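Local atomic coordinates of catalytic domain of the nuclear inclusion protein A (nia) (Tobacco etch virus, PDB entry 1LVM), a protein that probably cleaves the tobacco etch virus polyprotein at specific sites, acting as a chymotrypsin-type cysteine protease of peptidase family C4. Residues T25-T30 and L63-L68; T38-I43 and N52-R57. The protein carries 1 engineered substitution. All blocks are in the same frame, centred on the assembly; numbering follows the deposited sequence.

Interaction 1 of 2, residues T25-T30 and L63-L68; sequences TICHLT and LLVQSL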
loop_
_atom_site.group_PDB
_atom_site.type_symbol
_atom_site.label_atom_id
_atom_site.label_comp_id
_atom_site.label_asym_id
_atom_site.label_seq_id
_atom_site.Cartn_x
_atom_site.Cartn_y
_atom_site.Cartn_z
ATOM N N THR A 25 1.552 -10.997 4.168
ATOM C CA THR A 25 1.931 -9.835 5.015
ATOM C C THR A 25 0.926 -8.694 4.911
ATOM O O THR A 25 1.059 -7.677 5.622
ATOM C CB THR A 25 3.277 -9.230 4.627
ATOM O OG1 THR A 25 3.156 -8.590 3.332
ATOM C CG2 THR A 25 4.351 -10.311 4.529
ATOM N N ILE A 26 -0.065 -8.834 4.048
ATOM C CA ILE A 26 -1.048 -7.751 3.898
ATOM C C ILE A 26 -2.041 -7.711 5.053
ATOM O O ILE A 26 -2.435 -8.759 5.579
ATOM C CB ILE A 26 -1.778 -7.912 2.545
ATOM C CG1 ILE A 26 -0.764 -7.712 1.451
ATOM C CG2 ILE A 26 -3.044 -6.982 2.510
ATOM C CD1 ILE A 26 -1.359 -7.942 0.019
ATOM N N CYS A 27 -2.330 -6.498 5.546
ATOM C CA CYS A 27 -3.285 -6.320 6.595
ATOM C C CYS A 27 -4.368 -5.411 6.129
ATOM O O CYS A 27 -4.140 -4.506 5.285
ATOM C CB CYS A 27 -2.632 -5.581 7.807
ATOM S SG CYS A 27 -1.185 -6.401 8.562
ATOM N N HIS A 28 -5.540 -5.603 6.702
ATOM C CA HIS A 28 -6.657 -4.709 6.401
ATOM C C HIS A 28 -6.760 -3.749 7.590
ATOM O O HIS A 28 -6.825 -4.189 8.737
ATOM C CB HIS A 28 -7.974 -5.420 6.255
ATOM C CG HIS A 28 -9.018 -4.530 5.655
ATOM N ND1 HIS A 28 -10.201 -4.220 6.295
ATOM C CD2 HIS A 28 -9.038 -3.848 4.477
ATOM C CE1 HIS A 28 -10.908 -3.396 5.535
ATOM N NE2 HIS A 28 -10.225 -3.153 4.427
ATOM N N LEU A 29 -6.826 -2.443 7.294
ATOM C CA LEU A 29 -6.813 -1.393 8.317
ATOM C C LEU A 29 -8.084 -0.558 8.307
ATOM O O LEU A 29 -8.515 -0.100 7.242
ATOM C CB LEU A 29 -5.618 -0.446 8.011
ATOM C CG LEU A 29 -4.244 -1.141 7.770
ATOM C CD1 LEU A 29 -3.143 -0.141 7.479
ATOM C CD2 LEU A 29 -3.802 -1.906 9.002
ATOM N N THR A 30 -8.667 -0.359 9.483
ATOM C CA THR A 30 -9.804 0.479 9.593
ATOM C C THR A 30 -9.593 1.549 10.637
ATOM O O THR A 30 -9.453 1.256 11.800
ATOM C CB THR A 30 -11.091 -0.361 9.908
ATOM O OG1 THR A 30 -11.290 -1.318 8.848
ATOM C CG2 THR A 30 -12.304 0.559 10.049
ATOM N N LEU A 63 -7.765 1.974 15.673
ATOM C CA LEU A 63 -7.322 1.342 14.417
ATOM C C LEU A 63 -7.521 -0.153 14.509
ATOM O O LEU A 63 -6.897 -0.808 15.374
ATOM C CB LEU A 63 -5.830 1.603 14.125
ATOM C CG LEU A 63 -5.351 1.028 12.777
ATOM C CD1 LEU A 63 -6.046 1.833 11.597
ATOM C CD2 LEU A 63 -3.832 1.156 12.635
ATOM N N LEU A 64 -8.375 -0.708 13.640
ATOM C CA LEU A 64 -8.569 -2.182 13.661
ATOM C C LEU A 64 -7.604 -2.738 12.626
ATOM O O LEU A 64 -7.595 -2.281 11.485
ATOM C CB LEU A 64 -9.978 -2.535 13.255
ATOM C CG LEU A 64 -10.454 -3.978 13.480
ATOM C CD1 LEU A 64 -10.386 -4.342 14.978
ATOM C CD2 LEU A 64 -11.893 -4.076 13.010
ATOM N N VAL A 65 -6.818 -3.745 13.005
ATOM C CA VAL A 65 -5.830 -4.310 12.070
ATOM C C VAL A 65 -6.073 -5.803 11.898
ATOM O O VAL A 65 -5.901 -6.571 12.840
ATOM C CB VAL A 65 -4.437 -4.180 12.607
ATOM C CG1 VAL A 65 -3.438 -4.787 11.598
ATOM C CG2 VAL A 65 -4.099 -2.700 12.861
ATOM N N GLN A 66 -6.530 -6.179 10.718
ATOM C CA GLN A 66 -6.794 -7.585 10.411
ATOM C C GLN A 66 -5.585 -8.179 9.659
ATOM O O GLN A 66 -5.179 -7.636 8.641
ATOM C CB GLN A 66 -8.071 -7.704 9.586
ATOM C CG GLN A 66 -8.255 -9.171 9.209
ATOM C CD GLN A 66 -9.684 -9.570 9.025
ATOM O OE1 GLN A 66 -10.502 -8.768 8.541
ATOM N NE2 GLN A 66 -10.007 -10.833 9.410
ATOM N N SER A 67 -4.986 -9.267 10.182
ATOM C CA SER A 67 -3.801 -9.844 9.535
ATOM C C SER A 67 -3.904 -11.386 9.587
ATOM O O SER A 67 -4.910 -11.936 10.021
ATOM C CB SER A 67 -2.533 -9.452 10.268
ATOM O OG SER A 67 -2.484 -10.054 11.566
ATOM N N LEU A 68 -2.815 -12.018 9.201
ATOM C CA LEU A 68 -2.708 -13.483 9.183
ATOM C C LEU A 68 -2.852 -13.983 10.618
ATOM O O LEU A 68 -3.403 -15.060 10.880
ATOM C CB LEU A 68 -1.323 -13.842 8.671
ATOM C CG LEU A 68 -0.739 -15.252 8.567
ATOM C CD1 LEU A 68 -1.238 -15.939 7.302
ATOM C CD2 LEU A 68 0.817 -15.118 8.561
HETATM O O HOH W 1 -1.149 -10.524 7.273
HETATM O O HOH W 2 -9.680 -3.489 9.478
HETATM O O HOH W 3 -10.914 -5.944 8.788
#

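Interaction 2 of 2, residues T38-I43 and N52-R57; sequences TSLYGI and NKHLFR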
loop_
_atom_site.group_PDB
_atom_site.type_symbol
_atom_site.label_atom_id
_atom_site.label_comp_id
_atom_site.label_asym_id
_atom_site.label_seq_id
_atom_site.Cartn_x
_atom_site.Cartn_y
_atom_site.Cartn_z
ATOM N N THR A 38 -12.429 4.877 7.807
ATOM C CA THR A 38 -11.656 4.742 6.572
ATOM C C THR A 38 -10.983 3.388 6.574
ATOM O O THR A 38 -10.263 3.081 7.515
ATOM C CB THR A 38 -10.569 5.813 6.524
ATOM O OG1 THR A 38 -11.192 7.100 6.502
ATOM C CG2 THR A 38 -9.678 5.658 5.313
ATOM N N SER A 39 -11.209 2.584 5.534
ATOM C CA SER A 39 -10.583 1.268 5.480
ATOM C C SER A 39 -9.747 1.155 4.215
ATOM O O SER A 39 -10.105 1.666 3.167
ATOM C CB SER A 39 -11.642 0.170 5.452
ATOM O OG SER A 39 -12.294 0.028 6.696
ATOM N N LEU A 40 -8.627 0.468 4.322
ATOM C CA LEU A 40 -7.737 0.247 3.206
ATOM C C LEU A 40 -6.680 -0.757 3.699
ATOM O O LEU A 40 -6.768 -1.293 4.834
ATOM C CB LEU A 40 -7.130 1.605 2.670
ATOM C CG LEU A 40 -5.975 2.437 3.315
ATOM C CD1 LEU A 40 -6.347 3.890 3.303
ATOM C CD2 LEU A 40 -5.502 1.955 4.655
ATOM N N TYR A 41 -5.711 -1.046 2.852
ATOM C CA TYR A 41 -4.719 -2.049 3.236
ATOM C C TYR A 41 -3.319 -1.546 3.554
ATOM O O TYR A 41 -2.964 -0.420 3.266
ATOM C CB TYR A 41 -4.598 -3.069 2.094
ATOM C CG TYR A 41 -5.896 -3.807 1.891
ATOM C CD1 TYR A 41 -6.918 -3.278 1.113
ATOM C CD2 TYR A 41 -6.088 -5.041 2.487
ATOM C CE1 TYR A 41 -8.149 -3.994 0.927
ATOM C CE2 TYR A 41 -7.263 -5.758 2.323
ATOM C CZ TYR A 41 -8.285 -5.260 1.554
ATOM O OH TYR A 41 -9.376 -6.097 1.340
ATOM N N GLY A 42 -2.550 -2.401 4.210
ATOM C CA GLY A 42 -1.146 -2.083 4.505
ATOM C C GLY A 42 -0.298 -3.324 4.313
ATOM O O GLY A 42 -0.843 -4.417 4.139
ATOM N N ILE A 43 1.032 -3.148 4.298
ATOM C CA ILE A 43 1.968 -4.238 4.070
ATOM C C ILE A 43 2.863 -4.364 5.305
ATOM O O ILE A 43 3.568 -3.411 5.680
ATOM C CB ILE A 43 2.848 -3.940 2.857
ATOM C CG1 ILE A 43 1.955 -3.783 1.613
ATOM C CG2 ILE A 43 3.902 -5.091 2.661
ATOM C CD1 ILE A 43 2.570 -2.999 0.454
ATOM N N ASN A 52 -1.032 3.798 3.224
ATOM C CA ASN A 52 -1.225 5.148 2.656
ATOM C C ASN A 52 -1.240 6.218 3.748
ATOM O O ASN A 52 -1.847 6.026 4.788
ATOM C CB ASN A 52 -2.591 5.220 1.955
ATOM C CG ASN A 52 -2.729 4.180 0.872
ATOM O OD1 ASN A 52 -3.071 3.011 1.140
ATOM N ND2 ASN A 52 -2.463 4.593 -0.367
ATOM N N LYS A 53 -0.613 7.365 3.489
ATOM C CA LYS A 53 -0.632 8.445 4.423
ATOM C C LYS A 53 -2.098 8.907 4.623
ATOM O O LYS A 53 -2.462 9.328 5.731
ATOM C CB LYS A 53 0.224 9.602 3.836
ATOM C CG LYS A 53 0.670 10.660 4.827
ATOM C CD LYS A 53 1.469 11.774 4.131
ATOM C CE LYS A 53 2.949 11.400 3.926
ATOM N NZ LYS A 53 3.627 12.473 3.113
ATOM N N HIS A 54 -2.970 8.809 3.610
ATOM C CA HIS A 54 -4.320 9.321 3.810
ATOM C C HIS A 54 -5.153 8.518 4.776
ATOM O O HIS A 54 -6.249 8.894 5.105
ATOM C CB HIS A 54 -5.069 9.574 2.482
ATOM C CG HIS A 54 -5.536 8.345 1.807
ATOM N ND1 HIS A 54 -4.791 7.721 0.839
ATOM C CD2 HIS A 54 -6.673 7.598 1.975
ATOM C CE1 HIS A 54 -5.446 6.654 0.435
ATOM N NE2 HIS A 54 -6.592 6.546 1.103
ATOM N N LEU A 55 -4.629 7.398 5.235
ATOM C CA LEU A 55 -5.326 6.643 6.284
ATOM C C LEU A 55 -5.503 7.608 7.497
ATOM O O LEU A 55 -6.424 7.468 8.317
ATOM C CB LEU A 55 -4.403 5.485 6.736
ATOM C CG LEU A 55 -4.935 4.638 7.916
ATOM C CD1 LEU A 55 -6.335 4.085 7.599
ATOM C CD2 LEU A 55 -3.975 3.480 8.182
ATOM N N PHE A 56 -4.546 8.510 7.633
ATOM C CA PHE A 56 -4.525 9.462 8.764
ATOM C C PHE A 56 -5.097 10.847 8.487
ATOM O O PHE A 56 -4.649 11.820 9.050
ATOM C CB PHE A 56 -3.093 9.548 9.342
ATOM C CG PHE A 56 -2.698 8.297 10.040
ATOM C CD1 PHE A 56 -3.203 8.009 11.304
ATOM C CD2 PHE A 56 -1.866 7.381 9.430
ATOM C CE1 PHE A 56 -2.865 6.806 11.962
ATOM C CE2 PHE A 56 -1.514 6.171 10.074
ATOM C CZ PHE A 56 -2.001 5.881 11.323
ATOM N N ARG A 57 -6.075 10.905 7.587
ATOM C CA ARG A 57 -6.848 12.127 7.316
ATOM C C ARG A 57 -7.301 12.539 8.709
ATOM O O ARG A 57 -7.331 13.722 9.044
ATOM C CB ARG A 57 -8.069 11.788 6.423
ATOM C CG ARG A 57 -9.140 12.898 6.258
ATOM C CD ARG A 57 -8.531 14.227 5.930
ATOM N NE ARG A 57 -9.577 15.267 5.933
ATOM C CZ ARG A 57 -9.736 16.158 6.912
ATOM N NH1 ARG A 57 -8.914 16.134 7.948
ATOM N NH2 ARG A 57 -10.698 17.062 6.867
#

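Interaction 1 of 2, residues T25-T30 and L63-L68
I26 and S67 meet through main chain alone, and beside them a water donates to I26 O and accepts from L68 N, carrying the pairing past the last direct rung. C27 turns inward: with SG anti to the carbonyl carbon (chi1 -59°), the sulfur lies against S67 CB at 3.7 Å, while C27 CB touches V65 CG1. The small, only weakly polar cysteine side chain suits this buried position. H28 forms a hydrogen-bonded pair with Q66, H28 N to Q66 O and Q66 N to H28 O both at 2.8 Å, each donor in the plane of the carbonyl it meets. On this partly exposed face a water in the plane of the H28 ring, 3.1 Å from ND1, donates to Q66 OE1 and so joins two polar side chains. L29 sits opposite V65 in a non-hydrogen-bonded pair; the side chains run side by side, L29 CD2 lying 3.9 Å from V65 CG1 and almost as near V65 CG2, and I49 packs on both residues. T30 closes the ladder with L64: T30 N to L64 O is 3.0 Å and L64 N to T30 O 2.9 Å. T30 OG1 bonds to S39 OG and also to a water that donates to L64 O. L64 packs on an apolar side chain of the bound peptide. C27, L29 and V65 face the interior while H28, T30, L64 and Q66 lie on the other side, as in an antiparallel strand pair of the N-terminal β-barrel of a chymotrypsin-like protease.

Interaction 2 of 2, residues T38-I43 and N52-R57
L40 projects from strand 36-45 of the chymotrypsin-like N-terminal barrel against L55 in the short 3-10 turn 53-55, and the two leucines, with T38, bury most of the surface here. In clan PA proteases this turn carries the histidine of the catalytic triad; H54, whose backbone N bonds to D89 OD1 and whose ring stacks on an aromatic side chain of the bound peptide, is consistent with that role. L40 holds CG between its backbone N and carbonyl carbon (chi1 77°), which sets CG 3.7 Å from N52 OD1. The amide nitrogen of N52, ND2, bonds to D89 OD2 and H175 O, so two acceptors hold the amide nitrogen of this buried side chain. The two methyls of L40 go to different neighbours. CD2 meets L55 CD1 at 3.7 Å, an apolar contact between side chains that cross obliquely. L55 CD1 also comes within 4.1 Å of T38 O, and T38 CG2 adds a methyl nearby, so the β-branched threonine turns carbon toward the leucine. The turn is held by its own backbone, L55 N to N52 O being 3.1 Å. The other methyl, L40 CD1, approaches the H54 ring obliquely, 3.5 Å from NE2.

From the N terminus, strand 26-33 turns back into strand 36-45, and strand 48-51 follows in the same antiparallel sheet. The chain then enters the turn 52-57, where interaction 2 closes a short loop by folding that turn onto 38-43. Strand 62-67 next returns to the far side of 26-33, so interaction 1 closes a larger loop inside which interaction 2 is nested. The centres lie about 10 Å apart. Strands 26-33 and 36-45 join them directly: L29 bonds to L40 through the backbone, and the rings of H28 and Y41 meet. Together the contacts tie the barrel sheet to the turn bearing H54.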